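Local structure of nitroalkane oxidase (Podospora anserina, 3MKH) at residues A155-D160 and V250-V255; E361-A366 and V393-F398. The protein oxidises primary and secondary nitroalkanes to aldehydes or ketones, using FAD and molecular oxygen and releasing nitrite and hydrogen peroxide. All coordinates share one frame; numbering follows the deposited sequence.

Contact 1 (A155-D160 and V250-V255); sequences ARLEGD and VPTKNV. With SO4 (sulfate ion), chain G.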
ATOM      1  N   ALA A 155      -1.291  29.466 -33.018  1.00 27.67           N
ATOM      2  CA  ALA A 155      -1.843  30.761 -33.349  1.00 28.50           C
ATOM      3  C   ALA A 155      -0.779  31.548 -34.124  1.00 30.58           C
ATOM      4  O   ALA A 155       0.407  31.434 -33.836  1.00 28.49           O
ATOM      5  CB  ALA A 155      -2.279  31.505 -32.087  1.00 26.39           C
ATOM      6  N   ARG A 156      -1.214  32.302 -35.130  1.00 32.08           N
ATOM      7  CA  ARG A 156      -0.320  33.121 -35.948  1.00 33.06           C
ATOM      8  C   ARG A 156      -0.948  34.488 -36.168  1.00 33.62           C
ATOM      9  O   ARG A 156      -2.134  34.586 -36.503  1.00 33.48           O
ATOM     10  CB  ARG A 156      -0.096  32.464 -37.313  1.00 37.27           C
ATOM     11  CG  ARG A 156       0.642  31.147 -37.265  1.00 41.64           C
ATOM     12  CD  ARG A 156       0.534  30.421 -38.603  1.00 47.00           C
ATOM     13  NE  ARG A 156       1.114  29.077 -38.555  1.00 50.88           N
ATOM     14  CZ  ARG A 156       0.483  28.003 -38.079  1.00 50.94           C
ATOM     15  NH1 ARG A 156      -0.755  28.102 -37.601  1.00 46.31           N
ATOM     16  NH2 ARG A 156       1.091  26.826 -38.074  1.00 56.28           N
ATOM     17  N   LEU A 157      -0.161  35.545 -35.985  1.00 32.81           N
ATOM     18  CA  LEU A 157      -0.646  36.893 -36.246  1.00 32.24           C
ATOM     19  C   LEU A 157      -0.589  37.155 -37.752  1.00 35.35           C
ATOM     20  O   LEU A 157       0.470  37.082 -38.355  1.00 35.59           O
ATOM     21  CB  LEU A 157       0.197  37.923 -35.489  1.00 35.28           C
ATOM     22  CG  LEU A 157      -0.138  39.412 -35.627  1.00 34.88           C
ATOM     23  CD1 LEU A 157      -1.542  39.707 -35.139  1.00 36.78           C
ATOM     24  CD2 LEU A 157       0.868  40.238 -34.843  1.00 42.15           C
ATOM     25  N   GLU A 158      -1.744  37.427 -38.349  1.00 36.88           N
ATOM     26  CA  GLU A 158      -1.833  37.769 -39.762  1.00 37.95           C
ATOM     27  C   GLU A 158      -2.472  39.133 -39.847  1.00 43.29           C
ATOM     28  O   GLU A 158      -3.688  39.268 -39.716  1.00 39.96           O
ATOM     29  CB  GLU A 158      -2.670  36.736 -40.532  1.00 36.42           C
ATOM     30  CG  GLU A 158      -2.215  35.309 -40.286  1.00 39.25           C
ATOM     31  CD  GLU A 158      -2.727  34.313 -41.313  1.00 48.44           C
ATOM     32  OE1 GLU A 158      -3.779  34.572 -41.938  1.00 46.43           O
ATOM     33  OE2 GLU A 158      -2.069  33.261 -41.482  1.00 50.87           O
ATOM     34  N   GLY A 159      -1.646  40.158 -40.031  1.00 40.64           N
ATOM     35  CA  GLY A 159      -2.146  41.515 -40.017  1.00 42.94           C
ATOM     36  C   GLY A 159      -2.553  41.913 -38.615  1.00 43.87           C
ATOM     37  O   GLY A 159      -1.737  41.869 -37.683  1.00 44.06           O
ATOM     38  N   ASP A 160      -3.810  42.313 -38.459  1.00 37.74           N
ATOM     39  CA  ASP A 160      -4.311  42.698 -37.141  1.00 43.37           C
ATOM     40  C   ASP A 160      -5.254  41.649 -36.530  1.00 40.55           C
ATOM     41  O   ASP A 160      -6.064  41.958 -35.661  1.00 45.53           O
ATOM     42  CB  ASP A 160      -4.991  44.071 -37.189  1.00 48.17           C
ATOM     43  CG  ASP A 160      -6.241  44.077 -38.047  1.00 55.71           C
ATOM     44  OD1 ASP A 160      -6.409  43.150 -38.871  1.00 55.17           O
ATOM     45  OD2 ASP A 160      -7.058  45.014 -37.896  1.00 59.87           O
ATOM     46  N   VAL A 250      -9.358  36.140 -34.620  1.00 26.57           N
ATOM     47  CA  VAL A 250      -9.828  37.043 -33.581  1.00 29.22           C
ATOM     48  C   VAL A 250      -8.965  38.308 -33.524  1.00 26.32           C
ATOM     49  O   VAL A 250      -7.781  38.286 -33.871  1.00 29.89           O
ATOM     50  CB  VAL A 250      -9.839  36.359 -32.190  1.00 29.07           C
ATOM     51  CG1 VAL A 250     -10.791  35.163 -32.195  1.00 27.06           C
ATOM     52  CG2 VAL A 250      -8.427  35.947 -31.783  1.00 24.35           C
ATOM     53  N   PRO A 251      -9.566  39.412 -33.089  1.00 25.77           N
ATOM     54  CA  PRO A 251      -8.829  40.673 -32.981  1.00 31.04           C
ATOM     55  C   PRO A 251      -7.829  40.603 -31.831  1.00 34.36           C
ATOM     56  O   PRO A 251      -7.867  39.679 -31.000  1.00 27.41           O
ATOM     57  CB  PRO A 251      -9.933  41.706 -32.727  1.00 29.50           C
ATOM     58  CG  PRO A 251     -11.045  40.918 -32.076  1.00 27.14           C
ATOM     59  CD  PRO A 251     -10.987  39.546 -32.708  1.00 25.73           C
ATOM     60  N   THR A 252      -6.929  41.571 -31.777  1.00 28.73           N
ATOM     61  CA  THR A 252      -5.836  41.508 -30.823  1.00 26.95           C
ATOM     62  C   THR A 252      -6.307  41.704 -29.383  1.00 27.66           C
ATOM     63  O   THR A 252      -5.643  41.266 -28.449  1.00 27.78           O
ATOM     64  CB  THR A 252      -4.724  42.515 -31.175  1.00 36.77           C
ATOM     65  OG1 THR A 252      -5.287  43.829 -31.237  1.00 35.15           O
ATOM     66  CG2 THR A 252      -4.098  42.163 -32.521  1.00 35.23           C
ATOM     67  N   LYS A 253      -7.453  42.346 -29.192  1.00 28.70           N
ATOM     68  CA  LYS A 253      -8.000  42.459 -27.839  1.00 31.45           C
ATOM     69  C   LYS A 253      -8.246  41.078 -27.217  1.00 31.70           C
ATOM     70  O   LYS A 253      -8.257  40.944 -25.993  1.00 27.23           O
ATOM     71  CB  LYS A 253      -9.289  43.288 -27.810  1.00 29.32           C
ATOM     72  CG  LYS A 253     -10.459  42.689 -28.558  1.00 30.08           C
ATOM     73  CD  LYS A 253     -11.700  43.553 -28.405  1.00 34.80           C
ATOM     74  CE  LYS A 253     -12.877  42.968 -29.152  1.00 35.90           C
ATOM     75  NZ  LYS A 253     -14.080  43.825 -29.076  1.00 39.86           N
ATOM     76  N   ASN A 254      -8.438  40.059 -28.061  1.00 29.41           N
ATOM     77  CA  ASN A 254      -8.728  38.702 -27.573  1.00 27.20           C
ATOM     78  C   ASN A 254      -7.535  38.024 -26.908  1.00 28.78           C
ATOM     79  O   ASN A 254      -7.692  37.009 -26.215  1.00 25.27           O
ATOM     80  CB  ASN A 254      -9.251  37.795 -28.700  1.00 27.00           C
ATOM     81  CG  ASN A 254     -10.748  37.933 -28.934  1.00 26.19           C
ATOM     82  OD1 ASN A 254     -11.477  36.932 -29.002  1.00 31.53           O
ATOM     83  ND2 ASN A 254     -11.211  39.153 -29.089  1.00 24.36           N
ATOM     84  N   VAL A 255      -6.331  38.541 -27.147  1.00 25.06           N
ATOM     85  CA  VAL A 255      -5.150  37.951 -26.528  1.00 24.32           C
ATOM     86  C   VAL A 255      -5.139  38.248 -25.026  1.00 29.01           C
ATOM     87  O   VAL A 255      -5.158  39.413 -24.616  1.00 24.59           O
ATOM     88  CB  VAL A 255      -3.848  38.458 -27.156  1.00 29.64           C
ATOM     89  CG1 VAL A 255      -2.656  37.894 -26.402  1.00 26.77           C
ATOM     90  CG2 VAL A 255      -3.781  38.086 -28.638  1.00 27.38           C
TER
HETATM   91  S   SO4 G 440       4.108  24.814 -37.278  1.00 60.26           S
HETATM   92  O1  SO4 G 440       4.209  23.604 -38.093  1.00 73.58           O
HETATM   93  O2  SO4 G 440       2.740  24.930 -36.773  1.00 56.23           O
HETATM   94  O3  SO4 G 440       5.038  24.704 -36.158  1.00 48.60           O
HETATM   95  O4  SO4 G 440       4.418  25.985 -38.103  1.00 61.98           O
HETATM   96  O   HOH W   1      -7.304  43.522 -33.872  1.00 38.26           O
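Asp160 and Thr252 meet through a water. It donates to Asp160 O at 2.7 Å and accepts from Thr252 N at 2.9 Å, bridging a carbonyl in the turn Gly159-Asp160 of the beta hairpin 154-168 to the amide that opens the 3-10 turn 252-254. Gly159 takes a positive phi (70°) in the hairpin turn. The 3-10 turn is closed by its own backbone bonds, Asn254 N to Pro251 O and Val255 N to Thr252 O.

Direct contact is slight, mainly van der Waals approaches of one methyl. The methyl CG2 of Thr252, anti to the carbonyl carbon, is thereby turned to Asp160 O, 3.7 Å away. Leu157 reaches the same methyl more loosely, CD1 standing 4.4 Å from Thr252 CG2.

Arg156, on the hairpin but away from 250-255, approaches a sulfate, probably from the crystallisation liquor: its NH2 comes within 2.8 Å of sulfate O2 and makes a weak hydrogen bond to O4. Arg190 NH1 also hydrogen-bonds this ion.

Strand 161-168 runs between strands 154-158 and 242-251, antiparallel to both. Its Trp162 touches Leu157 and Val255, and Pro251 lies against Arg218 of helix 213-219.

Contact 2 (E361-A366 and V393-F398); sequences EAAVKA and VVLPIF. With FAD (flavin-adenine dinucleotide), chain E.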
ATOM      1  N   GLU A 361      -5.836  10.296  -4.811  1.00 21.94           N
ATOM      2  CA  GLU A 361      -5.487   8.885  -4.700  1.00 23.76           C
ATOM      3  C   GLU A 361      -6.160   8.248  -3.488  1.00 23.87           C
ATOM      4  O   GLU A 361      -6.594   7.088  -3.538  1.00 20.22           O
ATOM      5  CB  GLU A 361      -3.957   8.706  -4.702  1.00 21.95           C
ATOM      6  CG  GLU A 361      -3.390   8.999  -6.091  1.00 26.32           C
ATOM      7  CD  GLU A 361      -1.871   8.937  -6.185  1.00 28.99           C
ATOM      8  OE1 GLU A 361      -1.217   8.419  -5.250  1.00 32.31           O
ATOM      9  OE2 GLU A 361      -1.341   9.399  -7.218  1.00 29.33           O
ATOM     10  N   ALA A 362      -6.288   9.023  -2.416  1.00 21.32           N
ATOM     11  CA  ALA A 362      -7.020   8.557  -1.244  1.00 22.41           C
ATOM     12  C   ALA A 362      -8.508   8.309  -1.526  1.00 21.50           C
ATOM     13  O   ALA A 362      -9.104   7.412  -0.939  1.00 20.92           O
ATOM     14  CB  ALA A 362      -6.846   9.518  -0.077  1.00 20.91           C
ATOM     15  N   ALA A 363      -9.113   9.102  -2.409  1.00 19.78           N
ATOM     16  CA  ALA A 363     -10.498   8.840  -2.831  1.00 18.61           C
ATOM     17  C   ALA A 363     -10.673   7.492  -3.552  1.00 17.86           C
ATOM     18  O   ALA A 363     -11.620   6.730  -3.275  1.00 17.56           O
ATOM     19  CB  ALA A 363     -11.029  10.001  -3.707  1.00 17.94           C
ATOM     20  N   VAL A 364      -9.780   7.193  -4.486  1.00 16.45           N
ATOM     21  CA  VAL A 364      -9.833   5.899  -5.183  1.00 18.87           C
ATOM     22  C   VAL A 364      -9.683   4.730  -4.188  1.00 22.37           C
ATOM     23  O   VAL A 364     -10.478   3.791  -4.193  1.00 22.40           O
ATOM     24  CB  VAL A 364      -8.755   5.811  -6.299  1.00 19.17           C
ATOM     25  CG1 VAL A 364      -8.788   4.447  -6.986  1.00 24.49           C
ATOM     26  CG2 VAL A 364      -8.950   6.957  -7.310  1.00 17.65           C
ATOM     27  N   LYS A 365      -8.679   4.813  -3.317  1.00 21.11           N
ATOM     28  CA  LYS A 365      -8.462   3.813  -2.263  1.00 24.62           C
ATOM     29  C   LYS A 365      -9.669   3.668  -1.304  1.00 22.84           C
ATOM     30  O   LYS A 365     -10.033   2.565  -0.930  1.00 21.37           O
ATOM     31  CB  LYS A 365      -7.165   4.143  -1.502  1.00 24.08           C
ATOM     32  CG  LYS A 365      -6.880   3.315  -0.240  1.00 30.25           C
ATOM     33  CD  LYS A 365      -6.896   1.814  -0.503  1.00 35.42           C
ATOM     34  CE  LYS A 365      -6.154   1.041   0.615  1.00 41.41           C
ATOM     35  NZ  LYS A 365      -6.399   1.559   2.021  1.00 40.20           N
ATOM     36  N   ALA A 366     -10.293   4.783  -0.927  1.00 18.43           N
ATOM     37  CA  ALA A 366     -11.482   4.743  -0.089  1.00 19.76           C
ATOM     38  C   ALA A 366     -12.628   4.020  -0.774  1.00 19.79           C
ATOM     39  O   ALA A 366     -13.367   3.277  -0.130  1.00 22.09           O
ATOM     40  CB  ALA A 366     -11.927   6.155   0.278  1.00 18.06           C
ATOM     41  N   VAL A 393     -11.914   7.617  -9.803  1.00 18.18           N
ATOM     42  CA  VAL A 393     -10.720   7.309 -10.602  1.00 21.69           C
ATOM     43  C   VAL A 393     -10.294   8.422 -11.558  1.00 16.65           C
ATOM     44  O   VAL A 393      -9.156   8.428 -12.022  1.00 20.02           O
ATOM     45  CB  VAL A 393     -10.804   5.954 -11.365  1.00 24.55           C
ATOM     46  CG1 VAL A 393     -10.976   4.820 -10.396  1.00 25.12           C
ATOM     47  CG2 VAL A 393     -11.913   5.981 -12.389  1.00 22.03           C
ATOM     48  N   VAL A 394     -11.189   9.360 -11.861  1.00 18.34           N
ATOM     49  CA  VAL A 394     -10.792  10.513 -12.662  1.00 20.72           C
ATOM     50  C   VAL A 394      -9.881  11.503 -11.902  1.00 20.18           C
ATOM     51  O   VAL A 394      -9.136  12.261 -12.506  1.00 19.41           O
ATOM     52  CB  VAL A 394     -12.007  11.280 -13.216  1.00 21.87           C
ATOM     53  CG1 VAL A 394     -12.448  12.374 -12.231  1.00 23.53           C
ATOM     54  CG2 VAL A 394     -11.663  11.869 -14.565  1.00 22.29           C
ATOM     55  N   LEU A 395      -9.963  11.515 -10.579  1.00 20.15           N
ATOM     56  CA  LEU A 395      -9.298  12.578  -9.820  1.00 21.01           C
ATOM     57  C   LEU A 395      -7.773  12.583  -9.978  1.00 21.66           C
ATOM     58  O   LEU A 395      -7.183  13.645 -10.166  1.00 21.68           O
ATOM     59  CB  LEU A 395      -9.718  12.552  -8.341  1.00 18.89           C
ATOM     60  CG  LEU A 395     -11.229  12.768  -8.106  1.00 19.95           C
ATOM     61  CD1 LEU A 395     -11.501  12.759  -6.598  1.00 18.03           C
ATOM     62  CD2 LEU A 395     -11.747  14.082  -8.732  1.00 20.84           C
ATOM     63  N   PRO A 396      -7.128  11.405  -9.898  1.00 19.60           N
ATOM     64  CA  PRO A 396      -5.673  11.395 -10.063  1.00 22.22           C
ATOM     65  C   PRO A 396      -5.256  11.752 -11.488  1.00 21.47           C
ATOM     66  O   PRO A 396      -4.195  12.346 -11.668  1.00 19.16           O
ATOM     67  CB  PRO A 396      -5.308   9.933  -9.759  1.00 24.24           C
ATOM     68  CG  PRO A 396      -6.408   9.457  -8.858  1.00 21.15           C
ATOM     69  CD  PRO A 396      -7.629  10.087  -9.472  1.00 20.54           C
ATOM     70  N   ILE A 397      -6.098  11.429 -12.472  1.00 20.11           N
ATOM     71  CA  ILE A 397      -5.708  11.529 -13.879  1.00 21.37           C
ATOM     72  C   ILE A 397      -6.123  12.829 -14.556  1.00 22.08           C
ATOM     73  O   ILE A 397      -5.531  13.214 -15.562  1.00 22.02           O
ATOM     74  CB  ILE A 397      -6.199  10.315 -14.721  1.00 21.49           C
ATOM     75  CG1 ILE A 397      -7.721  10.154 -14.636  1.00 21.42           C
ATOM     76  CG2 ILE A 397      -5.531   9.023 -14.253  1.00 20.37           C
ATOM     77  CD1 ILE A 397      -8.238   8.923 -15.422  1.00 22.29           C
ATOM     78  N   PHE A 398      -7.123  13.518 -14.014  1.00 22.13           N
ATOM     79  CA  PHE A 398      -7.578  14.741 -14.662  1.00 23.60           C
ATOM     80  C   PHE A 398      -6.972  15.954 -13.967  1.00 27.13           C
ATOM     81  O   PHE A 398      -6.173  15.800 -13.028  1.00 24.02           O
ATOM     82  CB  PHE A 398      -9.122  14.802 -14.820  1.00 24.51           C
ATOM     83  CG  PHE A 398      -9.870  15.400 -13.638  1.00 24.26           C
ATOM     84  CD1 PHE A 398      -9.301  15.459 -12.369  1.00 22.17           C
ATOM     85  CD2 PHE A 398     -11.165  15.870 -13.805  1.00 27.71           C
ATOM     86  CE1 PHE A 398     -10.003  15.995 -11.298  1.00 25.12           C
ATOM     87  CE2 PHE A 398     -11.878  16.415 -12.725  1.00 28.25           C
ATOM     88  CZ  PHE A 398     -11.296  16.478 -11.481  1.00 26.55           C
TER
HETATM   89  PA  FAD E 500      -1.010  13.098 -20.824  0.84 26.80           P
HETATM   90  O1A FAD E 500      -0.152  13.940 -21.655  0.84 24.28           O
HETATM   91  O2A FAD E 500      -2.221  12.520 -21.407  0.84 25.49           O
HETATM   92  O5B FAD E 500      -0.109  11.915 -20.214  0.84 26.55           O
HETATM   93  C5B FAD E 500      -0.636  10.600 -20.051  0.84 22.17           C
HETATM   94  C4B FAD E 500       0.260   9.701 -19.178  0.84 25.30           C
HETATM   95  O4B FAD E 500       1.523   9.521 -19.833  0.84 28.20           O
HETATM   96  C3B FAD E 500       0.583  10.357 -17.839  0.84 24.71           C
HETATM   97  O3B FAD E 500      -0.401   9.994 -16.870  0.84 25.08           O
HETATM   98  C2B FAD E 500       1.914   9.723 -17.479  0.84 23.39           C
HETATM   99  O2B FAD E 500       1.702   8.475 -16.828  0.84 21.93           O
HETATM  100  C1B FAD E 500       2.577   9.495 -18.838  0.84 27.58           C
HETATM  101  N9A FAD E 500       3.541  10.603 -19.085  0.84 27.69           N
HETATM  102  C8A FAD E 500       3.485  11.485 -20.078  0.84 27.11           C
HETATM  103  N7A FAD E 500       4.502  12.333 -19.985  0.84 27.62           N
HETATM  104  C5A FAD E 500       5.217  11.987 -18.921  0.84 31.34           C
HETATM  105  C6A FAD E 500       6.371  12.487 -18.335  0.84 33.19           C
HETATM  106  N6A FAD E 500       6.990  13.540 -18.852  0.84 33.10           N
HETATM  107  N1A FAD E 500       6.852  11.889 -17.240  0.84 27.38           N
HETATM  108  C2A FAD E 500       6.243  10.839 -16.720  0.84 30.69           C
HETATM  109  N3A FAD E 500       5.143  10.336 -17.254  0.84 28.15           N
HETATM  110  C4A FAD E 500       4.607  10.887 -18.349  0.84 29.44           C
HETATM  111  N1  FAD E 500      -8.625  19.573 -19.846  0.84 24.46           N
HETATM  112  C2  FAD E 500      -8.717  20.939 -20.078  0.84 23.17           C
HETATM  113  O2  FAD E 500      -7.897  21.484 -20.803  0.84 26.13           O
HETATM  114  N3  FAD E 500      -9.731  21.683 -19.483  0.84 24.14           N
HETATM  115  C4  FAD E 500     -10.669  21.067 -18.658  0.84 25.05           C
HETATM  116  O4  FAD E 500     -11.563  21.733 -18.142  0.84 21.80           O
HETATM  117  C4X FAD E 500     -10.577  19.700 -18.428  0.84 25.86           C
HETATM  118  N5  FAD E 500     -11.497  19.050 -17.601  0.84 25.03           N
HETATM  119  C5X FAD E 500     -11.598  17.656 -17.658  0.84 22.33           C
HETATM  120  C6  FAD E 500     -12.702  16.996 -17.126  0.84 21.03           C
HETATM  121  C7  FAD E 500     -12.789  15.611 -17.198  0.84 22.18           C
HETATM  122  C7M FAD E 500     -13.996  14.876 -16.622  0.84 22.87           C
HETATM  123  C8  FAD E 500     -11.769  14.887 -17.800  0.84 25.84           C
HETATM  124  C8M FAD E 500     -11.853  13.363 -17.886  0.84 22.00           C
HETATM  125  C9  FAD E 500     -10.666  15.546 -18.322  0.84 24.46           C
HETATM  126  C9A FAD E 500     -10.580  16.928 -18.256  0.84 21.82           C
HETATM  127  N10 FAD E 500      -9.475  17.593 -18.786  0.84 27.04           N
HETATM  128  C10 FAD E 500      -9.558  18.960 -19.021  0.84 28.96           C
HETATM  129  C1' FAD E 500      -8.218  16.867 -19.087  0.84 27.62           C
HETATM  130  C2' FAD E 500      -7.324  16.786 -17.849  0.84 26.53           C
HETATM  131  O2' FAD E 500      -6.932  18.094 -17.446  0.84 26.24           O
HETATM  132  C3' FAD E 500      -6.080  15.909 -18.064  0.84 27.34           C
HETATM  133  O3' FAD E 500      -5.442  15.726 -16.808  0.84 26.31           O
HETATM  134  C4' FAD E 500      -5.056  16.513 -19.036  0.84 27.45           C
HETATM  135  O4' FAD E 500      -5.451  16.273 -20.380  0.84 25.42           O
HETATM  136  C5' FAD E 500      -3.673  15.892 -18.810  0.84 27.32           C
HETATM  137  O5' FAD E 500      -3.725  14.466 -18.882  0.84 27.73           O
HETATM  138  P   FAD E 500      -2.491  13.578 -18.404  0.84 28.69           P
HETATM  139  O1P FAD E 500      -2.022  14.103 -17.116  0.84 26.69           O
HETATM  140  O2P FAD E 500      -2.860  12.165 -18.497  0.84 26.46           O
HETATM  141  O3P FAD E 500      -1.382  13.954 -19.514  0.84 27.68           O
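The short, weakly bonded helix 394-397 of the C-terminal acyl-CoA dehydrogenase domain, leading into the FAD-binding residues Ile397 and Phe398 just ahead of the proposed proton acceptor Asp399, packs here on helix 345-374. Val364 gives the largest share. Its CG1, anti to the backbone N (chi1 178°), meets Val393 CG1 at 4.1 Å, the two side chains crossing at about a right angle. The other branch, CG2, sits 3.8 Å from Val393 CA and 3.9 Å from Pro396 CG, so one valine touches both Val393 and Pro396. On one flank Ala363 CB touches Leu395 CD1 at 4.0 Å; on another the aliphatic CG of Glu361 passes obliquely by Pro396 CG, while its carboxylate reaches on to a salt bridge with Arg407.

The other face of the short helix serves the cofactor. FAD O3' donates to Ile397 O at 2.8 Å, and Val394 CG2 lies 3.6 Å from the flavin methyl C8M. Phe398 has FAD C7 at its ring edge, near the plane, and Val394 CG1 4.0 Å above the centre of one face.

Lys356 NZ, earlier on helix 345-374, hydrogen-bonds to the carbonyl oxygens of Leu395 and Phe398. Helix 262-298 adds Leu284 against Leu395 and Met280 against Phe398, helix 402-415 brings Asn402 to Pro396, and Asn372 of the second subunit packs on Pro396 and Ile397.

How the contacts relate
The two contacts lie on opposite sides of the chain's centre, their own centres about 39 Å apart and without touching. Contact 1 belongs to the rim of the beta sheet, contact 2 to the buried helical C-terminal part; they share no helix or strand. Their chemistry follows their place. At the surface a bridging water provides the hydrogen bonds and little area is buried, whereas in the interior branched aliphatic side chains and a proline pack directly, burying about twice as much. Contact 2 backs onto FAD and is covered partly by a second subunit; contact 1 lies away from the annotated sites and is touched by no other protein chain of the assembly.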